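Local structure of enoyl-CoA hydratase (Mycobacterium smegmatis, 3PE8) at residues A[124-129]-A[160-165]; A[64-69]-A[98-103]; A[43-48]-A[87-92]. The protein probably catalyses the reversible addition of water to the double bond of enoyl-CoA thioesters, as a crotonase-family hydratase, and binds a zinc ion. All coordinates share one frame; numbering follows the deposited sequence. Where two conformers were deposited one is given.

Contact 1: residues A[124-129]-A[160-165]; sequences KFADTH and GDYLSA. With ZN (zinc ion), chain C.
Lys124 lies across one face of the Tyr162 ring, CD sitting over the ring centre at 3.7 Å from the centroid in a CH-pi contact. Chi1 of 48° sets its CG between the backbone N and the carbonyl carbon, near CD1 and CE1 of Tyr162; the extended chain beyond CG crosses the ring obliquely. NZ reaches the same face as a cation-pi partner, 4.2 Å from the centroid and 28° off the normal. The Ala126 methyl adds an oblique contact, CB to Tyr162 CD1 at 3.6 Å. Phe125 and Leu163 form an antiparallel hydrogen-bonded pair: Phe125 N gives to Leu163 O, and Leu163 N to Phe125 O at 2.8 Å in a nearly straight bond. Their side chains lie on the same face of the sheet, the one facing away from Lys124, CB against CB; the Phe125 ring turns an edge to Leu163 O. Farther along, water 1 bridges Asp127 N and Asp161 O, and Gly160, with positive phi just after helix 150-159, lays its CA against Asp127 O. In Asp127, OD1 closes an Asx turn by accepting His129 N and also takes His129 ND1 at 2.6 Å, the two donors arriving from opposite faces of the carboxylate plane. This His-carboxylate bond helps fix the imidazole rotation while NE2 binds zinc at 2.3 Å, with Glu109 and two waters as the other ligands. Strand 124-126 is the middle strand of a small three-stranded sheet, with 163-164 antiparallel on one flank and 102-104 parallel on the other; Phe125 and Leu163 pack on Met156 of helix 150-159, and Leu163 also on Val148 of helix 140-148.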
ATOM      1  N   LYS A 124      18.084 -18.130  22.706  1.00 11.55           N
ATOM      2  CA  LYS A 124      18.614 -16.777  22.434  1.00 11.16           C
ATOM      3  C   LYS A 124      18.563 -16.555  20.955  1.00 10.19           C
ATOM      4  O   LYS A 124      18.513 -17.512  20.184  1.00 10.92           O
ATOM      5  CB  LYS A 124      20.023 -16.564  22.968  1.00 13.91           C
ATOM      6  CG  LYS A 124      20.992 -17.613  22.654  1.00 16.82           C
ATOM      7  CD  LYS A 124      22.256 -17.465  23.519  1.00 21.66           C
ATOM      8  CE  LYS A 124      23.289 -18.488  23.105  1.00 27.11           C
ATOM      9  NZ  LYS A 124      24.470 -18.450  23.996  1.00 30.84           N
ATOM     10  N   PHE A 125      18.553 -15.294  20.541  1.00  8.76           N
ATOM     11  CA  PHE A 125      18.260 -14.957  19.148  1.00  8.55           C
ATOM     12  C   PHE A 125      19.300 -13.942  18.683  1.00  9.08           C
ATOM     13  O   PHE A 125      19.631 -13.015  19.411  1.00 10.32           O
ATOM     14  CB  PHE A 125      16.866 -14.325  19.053  1.00  7.41           C
ATOM     15  CG  PHE A 125      15.768 -15.200  19.560  1.00  8.90           C
ATOM     16  CD1 PHE A 125      15.416 -15.225  20.914  1.00 10.36           C
ATOM     17  CD2 PHE A 125      15.102 -16.031  18.675  1.00 10.31           C
ATOM     18  CE1 PHE A 125      14.369 -16.057  21.331  1.00 10.52           C
ATOM     19  CE2 PHE A 125      14.093 -16.858  19.114  1.00 11.73           C
ATOM     20  CZ  PHE A 125      13.757 -16.882  20.420  1.00 10.93           C
ATOM     21  N   ALA A 126      19.821 -14.138  17.488  1.00  9.03           N
ATOM     22  CA  ALA A 126      20.807 -13.188  16.930  1.00  9.47           C
ATOM     23  C   ALA A 126      20.776 -13.131  15.435  1.00  9.68           C
ATOM     24  O   ALA A 126      20.426 -14.109  14.772  1.00 10.29           O
ATOM     25  CB  ALA A 126      22.258 -13.528  17.443  1.00 11.04           C
ATOM     26  N   ASP A 127      21.155 -11.964  14.909  1.00 10.87           N
ATOM     27  CA  ASP A 127      21.312 -11.743  13.490  1.00 11.25           C
ATOM     28  C   ASP A 127      22.755 -11.406  13.213  1.00 12.47           C
ATOM     29  O   ASP A 127      23.225 -10.325  13.599  1.00 13.68           O
ATOM     30  CB  ASP A 127      20.420 -10.612  13.009  1.00 10.44           C
ATOM     31  CG  ASP A 127      20.606 -10.328  11.535  1.00 12.90           C
ATOM     32  OD1 ASP A 127      21.152 -11.207  10.855  1.00 14.70           O
ATOM     33  OD2 ASP A 127      20.301  -9.226  11.050  1.00 13.01           O
ATOM     34  N   THR A 128      23.485 -12.311  12.573  1.00 12.56           N
ATOM     35  CA  THR A 128      24.871 -12.047  12.238  1.00 14.90           C
ATOM     36  C   THR A 128      25.125 -11.721  10.758  1.00 16.30           C
ATOM     37  O   THR A 128      26.295 -11.702  10.335  1.00 17.16           O
ATOM     38  CB  THR A 128      25.757 -13.201  12.665  1.00 16.52           C
ATOM     39  OG1 THR A 128      25.465 -14.376  11.875  1.00 17.81           O
ATOM     40  CG2 THR A 128      25.581 -13.470  14.151  1.00 16.54           C
ATOM     41  N   HIS A 129      24.053 -11.464   9.986  1.00 16.81           N
ATOM     42  CA  HIS A 129      24.202 -11.205   8.544  1.00 18.84           C
ATOM     43  C   HIS A 129      25.270 -10.178   8.307  1.00 21.11           C
ATOM     44  O   HIS A 129      26.143 -10.372   7.424  1.00 22.72           O
ATOM     45  CB  HIS A 129      22.887 -10.725   7.875  1.00 17.25           C
ATOM     46  CG  HIS A 129      21.876 -11.796   7.601  1.00 16.95           C
ATOM     47  ND1 HIS A 129      20.805 -12.048   8.430  1.00 17.82           N
ATOM     48  CD2 HIS A 129      21.790 -12.714   6.596  1.00 19.61           C
ATOM     49  CE1 HIS A 129      20.098 -13.054   7.947  1.00 21.66           C
ATOM     50  NE2 HIS A 129      20.659 -13.455   6.823  1.00 20.41           N
ATOM     51  N   GLY A 160      24.876  -7.583  16.142  1.00 11.28           N
ATOM     52  CA  GLY A 160      25.040  -9.026  16.120  1.00 11.66           C
ATOM     53  C   GLY A 160      24.923  -9.695  17.474  1.00 12.50           C
ATOM     54  O   GLY A 160      25.196 -10.897  17.591  1.00 15.27           O
ATOM     55  N   ASP A 161      24.546  -8.936  18.505  1.00 13.58           N
ATOM     56  CA  ASP A 161      24.494  -9.447  19.875  1.00 15.45           C
ATOM     57  C   ASP A 161      23.259 -10.347  20.071  1.00 13.04           C
ATOM     58  O   ASP A 161      22.203 -10.190  19.425  1.00 11.95           O
ATOM     59  CB  ASP A 161      24.345  -8.306  20.908  1.00 16.66           C
ATOM     60  CG  ASP A 161      25.547  -7.374  21.027  1.00 22.93           C
ATOM     61  OD1 ASP A 161      26.702  -7.728  20.701  1.00 26.08           O
ATOM     62  OD2 ASP A 161      25.274  -6.248  21.539  1.00 28.15           O
ATOM     63  N   TYR A 162      23.363 -11.239  21.046  1.00 13.97           N
ATOM     64  CA  TYR A 162      22.249 -12.082  21.391  1.00 12.96           C
ATOM     65  C   TYR A 162      21.159 -11.332  22.146  1.00 12.96           C
ATOM     66  O   TYR A 162      21.436 -10.469  23.030  1.00 14.14           O
ATOM     67  CB  TYR A 162      22.688 -13.237  22.277  1.00 13.27           C
ATOM     68  CG  TYR A 162      23.386 -14.370  21.598  1.00 14.69           C
ATOM     69  CD1 TYR A 162      22.733 -15.135  20.649  1.00 17.86           C
ATOM     70  CD2 TYR A 162      24.675 -14.724  21.976  1.00 20.21           C
ATOM     71  CE1 TYR A 162      23.354 -16.206  20.029  1.00 21.42           C
ATOM     72  CE2 TYR A 162      25.314 -15.831  21.354  1.00 25.37           C
ATOM     73  CZ  TYR A 162      24.620 -16.549  20.394  1.00 23.60           C
ATOM     74  OH  TYR A 162      25.229 -17.633  19.781  1.00 31.86           O
ATOM     75  N   LEU A 163      19.928 -11.685  21.827  1.00 10.88           N
ATOM     76  CA  LEU A 163      18.724 -11.316  22.566  1.00 10.33           C
ATOM     77  C   LEU A 163      18.341 -12.526  23.421  1.00 10.46           C
ATOM     78  O   LEU A 163      18.141 -13.624  22.889  1.00 10.44           O
ATOM     79  CB  LEU A 163      17.594 -10.975  21.614  1.00 11.04           C
ATOM     80  CG  LEU A 163      16.308 -10.469  22.240  1.00 12.30           C
ATOM     81  CD1 LEU A 163      16.464  -9.051  22.801  1.00 19.01           C
ATOM     82  CD2 LEU A 163      15.127 -10.596  21.252  1.00 15.65           C
ATOM     83  N   SER A 164      18.216 -12.324  24.724  1.00 11.02           N
ATOM     84  CA  SER A 164      17.829 -13.372  25.638  1.00 10.51           C
ATOM     85  C   SER A 164      16.392 -13.778  25.494  1.00 10.41           C
ATOM     86  O   SER A 164      15.564 -13.046  24.935  1.00 10.38           O
ATOM     87  CB  SER A 164      18.070 -12.904  27.082  1.00 11.42           C
ATOM     88  OG  SER A 164      17.112 -11.913  27.494  1.00 13.28           O
ATOM     89  N   ALA A 165      16.067 -14.938  26.050  1.00 10.88           N
ATOM     90  CA  ALA A 165      14.679 -15.411  26.036  1.00 10.89           C
ATOM     91  C   ALA A 165      13.748 -14.446  26.770  1.00 11.47           C
ATOM     92  O   ALA A 165      12.639 -14.189  26.273  1.00 10.44           O
ATOM     93  CB  ALA A 165      14.562 -16.842  26.631  1.00 11.62           C
TER
HETATM   94 ZN    ZN C 254      19.414 -15.238   5.968  0.60 21.23          ZN
HETATM   95  O   HOH W   1      21.620  -9.961  16.847  1.00  7.40           O
HETATM   96  O   HOH W   2      20.927 -16.802   6.531  1.00 19.50           O
HETATM   97  O   HOH W   3      19.198 -15.189   4.095  1.00 16.63           O

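Contact 2: residues A[64-69]-A[98-103]; sequences PVFCAG and AINGAA
Phe66 and Cys67 both direct their backbone N-H groups at Ala102 O, tying the loop after strand 56-61 to the start of strand 102-104, just after the turn that leaves strand 95-99 in this crotonase fold. The Cys67 bond is 3.0 Å and fairly straight (163°), whereas that of Phe66 is bent and weak; Cys67 and Ala103 form a single backbone bridge. In crotonase-family enzymes a backbone N-H of this loop, probably one just past the Cys67 bridge here, contributes to the oxyanion hole. Asn100 ND2 reaches Val65 O in a long, weak bond and has a stronger partner in Asp63, while Gly101 CA approaches Pro64 O at 3.4 Å in a CA-H...O contact. Two waters also donate to Pro64 O: water 4, which accepts from Ala102 N, and water 5, which donates to Asn100 O as well. Apolar packing centres on the Phe66 ring. Ala103 CB meets its CD2 at 3.7 Å, and Asn100 OD1, bonded to Gly61 N, lies at its edge. Over one ring face stands Ile99 CD1, 3.7 Å from the Phe66 centroid and 11° off the normal.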
ATOM      1  N   PRO A  64      21.995 -28.665  21.740  1.00 12.48           N
ATOM      2  CA  PRO A  64      21.514 -27.535  22.541  1.00 12.87           C
ATOM      3  C   PRO A  64      21.233 -26.267  21.757  1.00 13.48           C
ATOM      4  O   PRO A  64      20.931 -25.241  22.381  1.00 14.16           O
ATOM      5  CB  PRO A  64      22.687 -27.302  23.473  1.00 13.43           C
ATOM      6  CG  PRO A  64      23.886 -27.514  22.523  1.00 13.40           C
ATOM      7  CD  PRO A  64      23.470 -28.668  21.639  1.00 13.67           C
ATOM      8  N   VAL A  65      21.327 -26.323  20.429  1.00 13.53           N
ATOM      9  CA  VAL A  65      21.140 -25.157  19.564  1.00 13.14           C
ATOM     10  C   VAL A  65      19.834 -25.366  18.799  1.00 12.42           C
ATOM     11  O   VAL A  65      19.515 -26.488  18.436  1.00 13.60           O
ATOM     12  CB  VAL A  65      22.346 -24.991  18.631  1.00 14.11           C
ATOM     13  CG1 VAL A  65      22.073 -23.921  17.559  1.00 16.10           C
ATOM     14  CG2 VAL A  65      23.622 -24.656  19.436  1.00 14.57           C
ATOM     15  N   PHE A  66      19.031 -24.324  18.579  1.00 10.47           N
ATOM     16  CA  PHE A  66      17.854 -24.448  17.706  1.00  9.54           C
ATOM     17  C   PHE A  66      18.320 -24.554  16.251  1.00 10.67           C
ATOM     18  O   PHE A  66      18.130 -25.602  15.609  1.00  9.60           O
ATOM     19  CB  PHE A  66      16.849 -23.298  17.898  1.00  9.15           C
ATOM     20  CG  PHE A  66      15.769 -23.284  16.858  1.00  8.22           C
ATOM     21  CD1 PHE A  66      14.716 -24.189  16.926  1.00 10.26           C
ATOM     22  CD2 PHE A  66      15.773 -22.355  15.845  1.00  8.58           C
ATOM     23  CE1 PHE A  66      13.720 -24.190  15.979  1.00 11.67           C
ATOM     24  CE2 PHE A  66      14.737 -22.317  14.906  1.00 11.86           C
ATOM     25  CZ  PHE A  66      13.729 -23.249  14.960  1.00 11.30           C
ATOM     26  N   CYS A  67      18.999 -23.521  15.757  1.00  9.96           N
ATOM     27  CA  CYS A  67      19.513 -23.491  14.376  1.00  9.68           C
ATOM     28  C   CYS A  67      20.496 -22.336  14.236  1.00 11.08           C
ATOM     29  O   CYS A  67      20.109 -21.185  14.475  1.00 11.08           O
ATOM     30  CB  CYS A  67      18.363 -23.325  13.372  1.00  9.21           C
ATOM     31  SG  CYS A  67      18.928 -23.293  11.668  1.00 12.03           S
ATOM     32  N   ALA A  68      21.746 -22.657  13.868  1.00 12.37           N
ATOM     33  CA  ALA A  68      22.818 -21.658  13.715  1.00 13.60           C
ATOM     34  C   ALA A  68      22.784 -20.927  12.389  1.00 14.61           C
ATOM     35  O   ALA A  68      23.625 -20.055  12.199  1.00 15.66           O
ATOM     36  CB  ALA A  68      24.195 -22.331  13.894  1.00 15.46           C
ATOM     37  N   GLY A  69      21.868 -21.294  11.483  1.00 15.34           N
ATOM     38  CA  GLY A  69      21.732 -20.627  10.172  1.00 16.70           C
ATOM     39  C   GLY A  69      22.120 -21.534   9.015  1.00 19.18           C
ATOM     40  O   GLY A  69      22.253 -22.729   9.165  1.00 18.35           O
ATOM     41  N   ALA A  98       9.306 -24.246  18.791  1.00  8.15           N
ATOM     42  CA  ALA A  98       9.738 -24.475  20.177  1.00  8.21           C
ATOM     43  C   ALA A  98      11.236 -24.254  20.175  1.00  8.38           C
ATOM     44  O   ALA A  98      12.027 -25.123  19.764  1.00  8.82           O
ATOM     45  CB  ALA A  98       9.358 -25.884  20.646  1.00  9.11           C
ATOM     46  N   ILE A  99      11.619 -23.047  20.558  1.00  8.17           N
ATOM     47  CA  ILE A  99      13.027 -22.617  20.410  1.00  8.74           C
ATOM     48  C   ILE A  99      13.815 -23.058  21.627  1.00  8.92           C
ATOM     49  O   ILE A  99      13.674 -22.483  22.725  1.00  9.19           O
ATOM     50  CB  ILE A  99      13.121 -21.120  20.216  1.00  7.76           C
ATOM     51  CG1 ILE A  99      12.128 -20.600  19.145  1.00  9.10           C
ATOM     52  CG2 ILE A  99      14.575 -20.745  19.838  1.00  9.42           C
ATOM     53  CD1 ILE A  99      12.262 -21.320  17.772  1.00 10.05           C
ATOM     54  N   ASN A 100      14.672 -24.060  21.425  1.00  9.06           N
ATOM     55  CA  ASN A 100      15.367 -24.763  22.503  1.00 10.43           C
ATOM     56  C   ASN A 100      16.754 -24.214  22.843  1.00 10.33           C
ATOM     57  O   ASN A 100      17.363 -24.650  23.796  1.00 12.96           O
ATOM     58  CB  ASN A 100      15.503 -26.243  22.155  1.00 11.42           C
ATOM     59  CG  ASN A 100      16.249 -26.465  20.847  1.00 12.13           C
ATOM     60  OD1 ASN A 100      15.750 -26.084  19.778  1.00 10.91           O
ATOM     61  ND2 ASN A 100      17.448 -27.056  20.914  1.00 11.08           N
ATOM     62  N   GLY A 101      17.265 -23.300  22.027  1.00  9.75           N
ATOM     63  CA  GLY A 101      18.620 -22.788  22.156  1.00 10.47           C
ATOM     64  C   GLY A 101      18.794 -21.667  21.138  1.00  9.22           C
ATOM     65  O   GLY A 101      17.801 -21.055  20.702  1.00  9.81           O
ATOM     66  N   ALA A 102      20.042 -21.406  20.760  1.00  9.41           N
ATOM     67  CA  ALA A 102      20.350 -20.301  19.863  1.00  9.84           C
ATOM     68  C   ALA A 102      19.664 -20.471  18.509  1.00  9.47           C
ATOM     69  O   ALA A 102      19.652 -21.561  17.926  1.00  9.85           O
ATOM     70  CB  ALA A 102      21.883 -20.162  19.669  1.00 10.94           C
ATOM     71  N   ALA A 103      19.106 -19.359  18.032  1.00  9.55           N
ATOM     72  CA  ALA A 103      18.442 -19.245  16.730  1.00  8.97           C
ATOM     73  C   ALA A 103      19.141 -18.045  16.070  1.00  9.33           C
ATOM     74  O   ALA A 103      18.947 -16.908  16.477  1.00  9.96           O
ATOM     75  CB  ALA A 103      16.966 -18.971  16.911  1.00  9.67           C
TER
HETATM   76  O   HOH W   4      22.202 -22.643  22.326  1.00 13.31           O
HETATM   77  O   HOH W   5      19.748 -25.056  24.935  1.00 16.88           O

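Contact 3: residues A[43-48]-A[87-92]; sequences RALSDA and KWPDMT
Leu45 is the bump of this contact, projecting from helix 35-50 into a hollow lined by Trp88, Pro89 and Met91. Its CD1 methyl sits over the centre of the six-membered ring of Trp88, 3.6 Å from the centroid, a CH-pi contact in which every carbon of that ring is 3.7 to 4.0 Å from Leu45 CD1. Chi1 of -173° puts the indole CG anti to the backbone N, and chi2 of -72° turns the ring's face to Leu45. Pro89 forms another wall: its CG rests against Leu45 CB at 3.7 Å, and its CD lies beside the same CD1 that covers the indole. Met91 completes the hollow from a different direction, crossing Leu45 at about a right angle. Its SD touches both CB and CD2 of Leu45, each at 4.0 Å, and a bend at chi3 (74°) carries the terminal methyl round to Leu45 O, CE to O 3.7 Å. The contact thus joins a helix of the crotonase fold to the irregular segment that leads into strand 95-99, by apolar packing without a hydrogen bond between 43-48 and 87-92. Next to Leu45 in the helix, Ser46 sets its OG against the proline ring, 3.5 Å from Pro89 CB and a little farther from CG. The Trp88 ring also stacks with that of Tyr113 and its side chain touches Phe42, while Leu45 leans on Leu22 of strand 19-24. Just past the packed residues, Thr92 N donates to Gln49 OE1 of the same helix.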
ATOM      1  N   ARG A  43      10.182 -29.875   2.444  1.00 16.39           N
ATOM      2  CA  ARG A  43       9.314 -30.951   2.003  1.00 17.05           C
ATOM      3  C   ARG A  43       8.434 -31.492   3.141  1.00 16.49           C
ATOM      4  O   ARG A  43       7.266 -31.767   2.946  1.00 17.11           O
ATOM      5  CB  ARG A  43      10.129 -32.091   1.362  1.00 18.26           C
ATOM      6  CG  ARG A  43       9.285 -33.267   0.889  1.00 23.36           C
ATOM      7  CD  ARG A  43      10.125 -34.256   0.073  1.00 31.08           C
ATOM      8  NE  ARG A  43      11.114 -34.907   0.945  1.00 36.66           N
ATOM      9  CZ  ARG A  43      12.441 -34.738   0.918  1.00 38.55           C
ATOM     10  NH1 ARG A  43      13.043 -33.928   0.034  1.00 39.92           N
ATOM     11  NH2 ARG A  43      13.180 -35.407   1.796  1.00 38.06           N
ATOM     12  N   ALA A  44       9.007 -31.625   4.330  1.00 15.56           N
ATOM     13  CA  ALA A  44       8.252 -32.097   5.492  1.00 14.98           C
ATOM     14  C   ALA A  44       7.101 -31.152   5.868  1.00 14.35           C
ATOM     15  O   ALA A  44       6.013 -31.613   6.253  1.00 14.50           O
ATOM     16  CB  ALA A  44       9.209 -32.321   6.696  1.00 13.81           C
ATOM     17  N   LEU A  45       7.314 -29.850   5.726  1.00 14.05           N
ATOM     18  CA  LEU A  45       6.245 -28.872   5.950  1.00 13.48           C
ATOM     19  C   LEU A  45       5.094 -29.074   4.970  1.00 14.44           C
ATOM     20  O   LEU A  45       3.913 -29.120   5.365  1.00 14.62           O
ATOM     21  CB  LEU A  45       6.769 -27.426   5.895  1.00 13.20           C
ATOM     22  CG  LEU A  45       7.599 -26.940   7.093  1.00 12.12           C
ATOM     23  CD1 LEU A  45       8.138 -25.532   6.815  1.00 13.70           C
ATOM     24  CD2 LEU A  45       6.817 -27.004   8.408  1.00 12.17           C
ATOM     25  N   SER A  46       5.430 -29.237   3.692  1.00 14.46           N
ATOM     26  CA  SER A  46       4.443 -29.469   2.663  1.00 16.90           C
ATOM     27  C   SER A  46       3.712 -30.778   2.893  1.00 16.23           C
ATOM     28  O   SER A  46       2.480 -30.874   2.750  1.00 16.75           O
ATOM     29  CB  SER A  46       5.131 -29.506   1.295  1.00 19.25           C
ATOM     30  OG  SER A  46       5.388 -28.177   0.920  1.00 23.97           O
ATOM     31  N   ASP A  47       4.457 -31.790   3.295  1.00 16.21           N
ATOM     32  CA  ASP A  47       3.853 -33.102   3.531  1.00 17.19           C
ATOM     33  C   ASP A  47       2.872 -33.015   4.711  1.00 16.48           C
ATOM     34  O   ASP A  47       1.783 -33.612   4.669  1.00 17.99           O
ATOM     35  CB  ASP A  47       4.926 -34.169   3.795  1.00 18.21           C
ATOM     36  CG  ASP A  47       5.634 -34.664   2.521  1.00 22.07           C
ATOM     37  OD1 ASP A  47       5.197 -34.419   1.381  1.00 25.85           O
ATOM     38  OD2 ASP A  47       6.656 -35.355   2.676  1.00 28.99           O
ATOM     39  N   ALA A  48       3.244 -32.261   5.763  1.00 15.12           N
ATOM     40  CA  ALA A  48       2.377 -32.073   6.922  1.00 13.68           C
ATOM     41  C   ALA A  48       1.083 -31.363   6.504  1.00 14.25           C
ATOM     42  O   ALA A  48       0.002 -31.741   6.918  1.00 14.77           O
ATOM     43  CB  ALA A  48       3.107 -31.289   8.034  1.00 12.62           C
ATOM     44  N   LYS A  87      11.768 -20.532   0.603  1.00 19.61           N
ATOM     45  CA  LYS A  87      11.246 -21.882   0.371  1.00 20.20           C
ATOM     46  C   LYS A  87      10.097 -22.285   1.307  1.00 19.22           C
ATOM     47  O   LYS A  87       9.457 -23.301   1.080  1.00 19.93           O
ATOM     48  CB  LYS A  87      12.369 -22.889   0.607  1.00 21.20           C
ATOM     49  CG  LYS A  87      13.586 -22.733  -0.324  1.00 23.49           C
ATOM     50  CD  LYS A  87      13.278 -23.128  -1.729  1.00 28.43           C
ATOM     51  CE  LYS A  87      14.514 -22.912  -2.608  1.00 30.85           C
ATOM     52  NZ  LYS A  87      14.202 -23.063  -4.037  1.00 34.70           N
ATOM     53  N   TRP A  88       9.825 -21.519   2.364  1.00 18.27           N
ATOM     54  CA  TRP A  88       8.815 -21.940   3.323  1.00 17.52           C
ATOM     55  C   TRP A  88       7.479 -21.921   2.598  1.00 18.75           C
ATOM     56  O   TRP A  88       7.112 -20.883   2.039  1.00 19.18           O
ATOM     57  CB  TRP A  88       8.793 -20.979   4.511  1.00 16.70           C
ATOM     58  CG  TRP A  88       7.912 -21.401   5.653  1.00 14.77           C
ATOM     59  CD1 TRP A  88       6.535 -21.395   5.675  1.00 15.33           C
ATOM     60  CD2 TRP A  88       8.330 -21.845   6.929  1.00 13.26           C
ATOM     61  NE1 TRP A  88       6.076 -21.814   6.900  1.00 14.47           N
ATOM     62  CE2 TRP A  88       7.166 -22.091   7.692  1.00 13.13           C
ATOM     63  CE3 TRP A  88       9.582 -22.022   7.537  1.00 10.96           C
ATOM     64  CZ2 TRP A  88       7.228 -22.514   9.019  1.00 13.67           C
ATOM     65  CZ3 TRP A  88       9.642 -22.439   8.823  1.00 12.20           C
ATOM     66  CH2 TRP A  88       8.475 -22.668   9.579  1.00 12.87           C
ATOM     67  N   PRO A  89       6.750 -23.055   2.594  1.00 17.36           N
ATOM     68  CA  PRO A  89       5.542 -23.203   1.766  1.00 18.76           C
ATOM     69  C   PRO A  89       4.285 -22.553   2.351  1.00 17.93           C
ATOM     70  O   PRO A  89       4.247 -22.220   3.536  1.00 17.37           O
ATOM     71  CB  PRO A  89       5.368 -24.729   1.705  1.00 18.95           C
ATOM     72  CG  PRO A  89       5.897 -25.190   3.016  1.00 18.94           C
ATOM     73  CD  PRO A  89       7.097 -24.317   3.269  1.00 18.63           C
ATOM     74  N   ASP A  90       3.284 -22.317   1.505  1.00 19.34           N
ATOM     75  CA  ASP A  90       1.998 -21.837   1.970  0.70 19.14           C
ATOM     76  C   ASP A  90       1.339 -22.949   2.783  1.00 18.39           C
ATOM     77  O   ASP A  90       1.235 -24.091   2.330  1.00 19.20           O
ATOM     78  CB  ASP A  90       1.092 -21.445   0.801  0.70 21.17           C
ATOM     79  CG  ASP A  90      -0.232 -20.839   1.262  0.70 23.84           C
ATOM     80  OD1 ASP A  90      -0.250 -20.098   2.262  0.70 28.72           O
ATOM     81  OD2 ASP A  90      -1.256 -21.081   0.584  0.70 31.59           O
ATOM     82  N   MET A  91       0.901 -22.611   3.982  1.00 16.88           N
ATOM     83  CA  MET A  91       0.328 -23.584   4.909  1.00 15.72           C
ATOM     84  C   MET A  91      -0.899 -22.950   5.546  1.00 15.33           C
ATOM     85  O   MET A  91      -0.920 -21.744   5.800  1.00 15.94           O
ATOM     86  CB  MET A  91       1.351 -23.946   5.984  1.00 15.28           C
ATOM     87  CG  MET A  91       2.537 -24.738   5.442  1.00 17.63           C
ATOM     88  SD  MET A  91       3.654 -25.138   6.779  1.00 16.88           S
ATOM     89  CE  MET A  91       2.715 -26.430   7.627  1.00 15.66           C
ATOM     90  N   THR A  92      -1.906 -23.769   5.833  1.00 14.58           N
ATOM     91  CA  THR A  92      -3.059 -23.322   6.609  1.00 13.59           C
ATOM     92  C   THR A  92      -3.095 -23.978   7.969  1.00 13.20           C
ATOM     93  O   THR A  92      -3.927 -23.603   8.794  1.00 14.26           O
ATOM     94  CB  THR A  92      -4.362 -23.596   5.905  1.00 15.00           C
ATOM     95  OG1 THR A  92      -4.572 -25.013   5.783  1.00 15.40           O
ATOM     96  CG2 THR A  92      -4.383 -22.905   4.522  1.00 15.31           C
TER

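Contacts 1 and 2 touch, their centres about 11 Å apart: strands 124-126 and 102-104 are parallel neighbours, with Lys124 O 2.9 Å from Ala103 N and Ala126 N 3.1 Å from Ala103 O, both probable hydrogen bonds. Contact 3 stands apart, its centre about 20 Å from that of contact 2 and about 26 Å from that of contact 1, yet contacts 2 and 3 cross along the chain, segments 64-69 and 87-92 both lying between strands 56-61 and 95-99. Only contact 1 holds a zinc ligand, His129; the Cys67 side chain is about 10 Å from the zinc, and that of Trp88 about 12 Å from it and about 8 Å from that of Glu109, the other protein ligand.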